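Local coordinates for putative oxidoreductase (Bacteroides fragilis NCTC 9343, PDB 3EOF) that is a putative flavin-dependent oxidoreductase of the nitroreductase family that binds flavin mononucleotide and probably uses it to reduce its substrates, at the interface of chains A and B. Sequence-based numbering; all coordinates share one arbitrary frame. Chains: chain A/B, Putative oxidoreductase.

Contact 1: the interface of chains A and B. Residues chain A 6-7, 9, 169, 171; chain B 33-37.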
# COMPACT_ATOMS: atom_id res chain seq x y z
N VAL A 6 3.44 13.53 -11.22
CA VAL A 6 4.07 12.28 -10.77
C VAL A 6 5.39 12.03 -11.52
O VAL A 6 6.37 11.60 -10.92
CB VAL A 6 3.12 11.05 -10.83
CG1 VAL A 6 3.83 9.79 -10.36
CG2 VAL A 6 1.93 11.28 -9.94
N LYS A 7 5.42 12.32 -12.81
CA LYS A 7 6.61 12.10 -13.62
C LYS A 7 7.80 12.84 -13.01
O LYS A 7 8.92 12.33 -12.99
CB LYS A 7 6.38 12.58 -15.08
CG LYS A 7 5.54 11.61 -15.92
CD LYS A 7 5.26 12.05 -17.39
CE LYS A 7 4.65 10.87 -18.20
NZ LYS A 7 4.51 11.11 -19.68
N ARG A 9 7.94 14.06 -9.78
CA ARG A 9 7.89 14.07 -8.35
C ARG A 9 9.22 13.62 -7.74
O ARG A 9 10.03 12.90 -8.31
CB ARG A 9 6.73 13.19 -7.79
CG ARG A 9 6.99 11.65 -7.84
CD ARG A 9 6.14 10.89 -6.89
NE ARG A 9 6.36 11.34 -5.55
CZ ARG A 9 7.37 10.95 -4.77
NH1 ARG A 9 8.24 10.05 -5.18
NH2 ARG A 9 7.49 11.45 -3.55
N VAL A 169 15.68 11.40 -8.21
CA VAL A 169 16.48 10.20 -8.19
C VAL A 169 16.05 9.32 -9.40
O VAL A 169 15.01 9.52 -10.00
CB VAL A 169 16.45 9.43 -6.83
CG1 VAL A 169 16.40 10.41 -5.66
CG2 VAL A 169 15.32 8.56 -6.77
N ARG A 171 15.17 5.80 -11.63
CA ARG A 171 14.37 4.62 -11.60
C ARG A 171 14.93 3.68 -12.66
O ARG A 171 15.59 4.11 -13.62
CB ARG A 171 12.92 4.95 -11.89
CG ARG A 171 12.23 5.68 -10.73
CD ARG A 171 12.09 4.82 -9.53
NE ARG A 171 11.23 5.50 -8.58
CZ ARG A 171 11.62 6.39 -7.68
NH1 ARG A 171 12.89 6.72 -7.51
NH2 ARG A 171 10.70 6.94 -6.91
N PHE B 33 5.79 4.21 -11.33
CA PHE B 33 7.09 3.77 -10.74
C PHE B 33 7.86 4.92 -10.08
O PHE B 33 8.86 4.70 -9.36
CB PHE B 33 7.96 2.99 -11.74
CG PHE B 33 7.29 1.78 -12.38
CD1 PHE B 33 6.21 1.14 -11.80
CD2 PHE B 33 7.80 1.25 -13.56
CE1 PHE B 33 5.61 0.07 -12.41
CE2 PHE B 33 7.22 0.15 -14.16
CZ PHE B 33 6.12 -0.44 -13.59
N ARG B 34 7.39 6.14 -10.30
CA ARG B 34 7.91 7.33 -9.65
C ARG B 34 7.47 7.46 -8.20
O ARG B 34 7.92 8.32 -7.53
CB ARG B 34 7.52 8.59 -10.45
CG ARG B 34 8.37 8.77 -11.70
CD ARG B 34 9.78 9.05 -11.23
NE ARG B 34 10.83 9.05 -12.25
CZ ARG B 34 12.12 9.13 -11.92
NH1 ARG B 34 12.49 9.23 -10.63
NH2 ARG B 34 13.04 9.12 -12.88
N ALA B 35 6.53 6.63 -7.75
CA ALA B 35 6.06 6.64 -6.39
C ALA B 35 7.26 6.38 -5.51
O ALA B 35 8.18 5.77 -5.99
CB ALA B 35 5.02 5.49 -6.21
N SER B 36 7.23 6.84 -4.26
CA SER B 36 8.29 6.57 -3.28
C SER B 36 8.58 5.10 -3.17
O SER B 36 7.66 4.26 -3.27
CB SER B 36 7.92 7.08 -1.90
OG SER B 36 7.46 8.42 -2.00
N THR B 37 9.84 4.79 -2.86
CA THR B 37 10.27 3.43 -2.80
C THR B 37 11.38 3.31 -1.79
O THR B 37 12.33 4.08 -1.79
CB THR B 37 10.64 2.91 -4.21
OG1 THR B 37 11.42 1.73 -4.09
CG2 THR B 37 11.45 3.93 -5.00
O HOH W 1 10.75 10.25 -8.05
O HOH W 2 9.94 10.07 -14.98
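A:Arg171 and B:Arg34 both bend at chi2 (-67° and -66°), and their long chains cross obliquely. The CG methylene of A:Arg171 lies 3.6 Å from B:Arg34 CZ, over the rim of that guanidinium, and the two planes stand 39° apart. Beyond its bend B:Arg34 runs extended. The bond from B:Arg34 NH1 to the backbone carbonyl A:Val169 O is nearly straight, 2.6 Å long and in the guanidinium plane. A:Arg171 grips the opposite backbone: NE bonds to B:Phe33 O at 2.6 Å, the oxygen lying in the guanidinium plane and the donor tilted from the carbonyl plane, while NH2 meets B:Ala35 O at 2.9 Å from above that carbonyl's plane. The methyl CG2 of B:Thr37 caps the centre of one face of A:Arg171, 3.6 Å from CZ. On the opposite face B:Arg34 NH1 stands 4.0 Å from A:Arg171 NH1; the backbone carbonyls that both guanidiniums bond may offset the repulsion of like charges. A:Arg9 turns its NH1 into the carbonyl plane of B:Arg34 O, at 2.9 Å, and the methyl A:Val6 CG1 packs on B:Arg34 CB. Water 2 bridges B:Arg34 NE (3.0 Å) and A:Lys7 O, and water 1 joins B:Arg34 NH1 to A:Arg9 O. A:Arg9, A:Arg171 and B:Thr37 bind FMN, so these bonds may help shape the flavin site. The B loop follows helix 22-32; it faces the end of A helix 2-7 and the A loop beyond strand 151-160.

Contact 2: the interface of chains A and B. Residues chain A 2, 6, 116, 119-120; chain B 3, 6, 119-120, 123.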
# COMPACT_ATOMS: atom_id res chain seq x y z
N MSE A 2 -1.83 15.55 -13.05
CA MSE A 2 -1.32 14.59 -12.03
C MSE A 2 -0.20 13.70 -12.58
O MSE A 2 0.71 13.29 -11.84
CB MSE A 2 -2.46 13.72 -11.45
CG MSE A 2 -2.31 13.36 -10.01
SE MSE A 2 -4.07 13.30 -9.12
CE MSE A 2 -5.08 14.88 -9.98
N VAL A 6 3.44 13.53 -11.22
CA VAL A 6 4.07 12.28 -10.77
C VAL A 6 5.39 12.03 -11.52
O VAL A 6 6.37 11.60 -10.92
CB VAL A 6 3.12 11.05 -10.83
CG1 VAL A 6 3.83 9.79 -10.36
CG2 VAL A 6 1.93 11.28 -9.94
N THR A 116 -2.62 7.91 -1.99
CA THR A 116 -3.57 8.81 -2.67
C THR A 116 -3.34 10.18 -2.07
O THR A 116 -3.19 11.16 -2.78
CB THR A 116 -5.05 8.35 -2.55
OG1 THR A 116 -5.18 7.02 -3.06
CG2 THR A 116 -5.95 9.26 -3.36
N THR A 119 0.01 11.82 -3.33
CA THR A 119 -0.22 12.29 -4.69
C THR A 119 -1.04 13.58 -4.77
O THR A 119 -0.76 14.49 -5.59
CB THR A 119 -0.93 11.19 -5.47
OG1 THR A 119 -0.14 10.00 -5.42
CG2 THR A 119 -1.15 11.58 -6.89
N LEU A 120 -2.07 13.65 -3.95
CA LEU A 120 -2.92 14.83 -3.88
C LEU A 120 -2.15 15.98 -3.24
O LEU A 120 -2.24 17.11 -3.69
CB LEU A 120 -4.21 14.53 -3.12
CG LEU A 120 -5.21 13.64 -3.87
CD1 LEU A 120 -6.30 13.21 -2.92
CD2 LEU A 120 -5.84 14.31 -5.08
N MSE B 3 -7.60 15.72 -8.07
CA MSE B 3 -8.47 16.10 -6.91
C MSE B 3 -9.95 15.94 -7.31
O MSE B 3 -10.71 15.29 -6.61
CB MSE B 3 -8.15 17.52 -6.44
CG MSE B 3 -8.79 18.01 -5.12
SE MSE B 3 -8.00 17.52 -3.31
CE MSE B 3 -8.65 18.98 -2.33
N VAL B 6 -10.12 12.23 -8.11
CA VAL B 6 -10.16 11.42 -6.89
C VAL B 6 -11.49 11.62 -6.13
O VAL B 6 -12.12 10.65 -5.73
CB VAL B 6 -8.94 11.62 -5.99
CG1 VAL B 6 -9.04 10.69 -4.79
CG2 VAL B 6 -7.67 11.37 -6.79
N THR B 119 -4.59 5.87 -9.79
CA THR B 119 -4.90 7.30 -9.75
C THR B 119 -4.61 7.87 -11.12
O THR B 119 -5.44 8.59 -11.68
CB THR B 119 -4.09 8.03 -8.63
OG1 THR B 119 -4.40 7.44 -7.35
CG2 THR B 119 -4.40 9.57 -8.60
N LEU B 120 -3.48 7.50 -11.70
CA LEU B 120 -3.11 7.97 -13.04
C LEU B 120 -4.03 7.37 -14.11
O LEU B 120 -4.43 8.09 -15.00
CB LEU B 120 -1.65 7.66 -13.36
CG LEU B 120 -0.60 8.35 -12.48
CD1 LEU B 120 0.70 7.60 -12.65
CD2 LEU B 120 -0.48 9.82 -12.80
N GLU B 123 -7.22 9.24 -13.92
CA GLU B 123 -7.04 10.58 -14.51
C GLU B 123 -7.06 10.45 -16.04
O GLU B 123 -7.56 11.34 -16.72
CB GLU B 123 -5.75 11.27 -14.00
CG GLU B 123 -5.80 12.83 -14.05
CD GLU B 123 -6.58 13.47 -12.88
OE1 GLU B 123 -6.96 12.73 -11.93
OE2 GLU B 123 -6.77 14.72 -12.87
O HOH W 3 -2.09 7.85 -5.76
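The hydroxyls of A:Thr119 and B:Thr119 hold water 3 between them, 2.9 Å from A:Thr119 OG1 and 2.8 Å from B:Thr119 OG1. Each threonine sets OG1 beside the backbone N and anti to the carbonyl carbon (chi1 -57° in A, -58° in B), which turns CG2 anti to N. The two side chains meet end-on, their CG2 methyls 4.2 Å apart, and the water links the hydroxyls beside this methyl contact. No direct polar bond joins the chains here; beyond the water, the contact is mostly van der Waals packing of aliphatic groups. A:Thr116 and B:Val6 run antiparallel, side by side, and the methyl A:Thr116 CG2 comes to 3.7 Å from B:Val6 CG1. A:Leu120 points its end at that of B:Val6: its CD2 branch touches B:Val6 CG2 at 3.9 Å, while CD1 faces the other valine methyl more loosely. The same CD2 presses on the backbone of B:Met3, a selenomethionine, at 3.7 Å from CA. In the related contact with the chains exchanged, B:Leu120 offers CD2 to the A:Val6 CG2 methyl at 4.0 Å, and this branch also lies against the backbone carbonyl of A:Met2. The selenomethionine A:Met2, bent at chi2 and chi3, lies across B:Thr119 and B:Glu123, nearly perpendicular to both. Its selenium sits 3.8 Å from B:Thr119 CG2, and its CE methyl rests against the carboxylate of B:Glu123. That side chain is poorly ordered, so the details of its contacts are less certain. The site lies at the centre of the two-fold interface, where the long helices 100-123 of both chains meet and the short N-terminal helices, 2-7 in chain A and 4-7 in chain B, pack against them.

The C-alpha centres of contact 1 and contact 2 lie about 13 Å apart on one continuous two-fold interface, and A:Val6 in the N-terminal helix 2-7 belongs to both. That short helix therefore links a mainly apolar centre, where helices 100-123 and the N-terminal helices meet, to a polar patch of arginines and backbone carbonyls. Each contact recurs with the chains exchanged, so a polar patch lies on either side of the centre. Contact 1 brings together FMN-binding residues of both chains, which fits the dimers usual in the nitroreductase family, where pairing the subunits helps form the flavin sites.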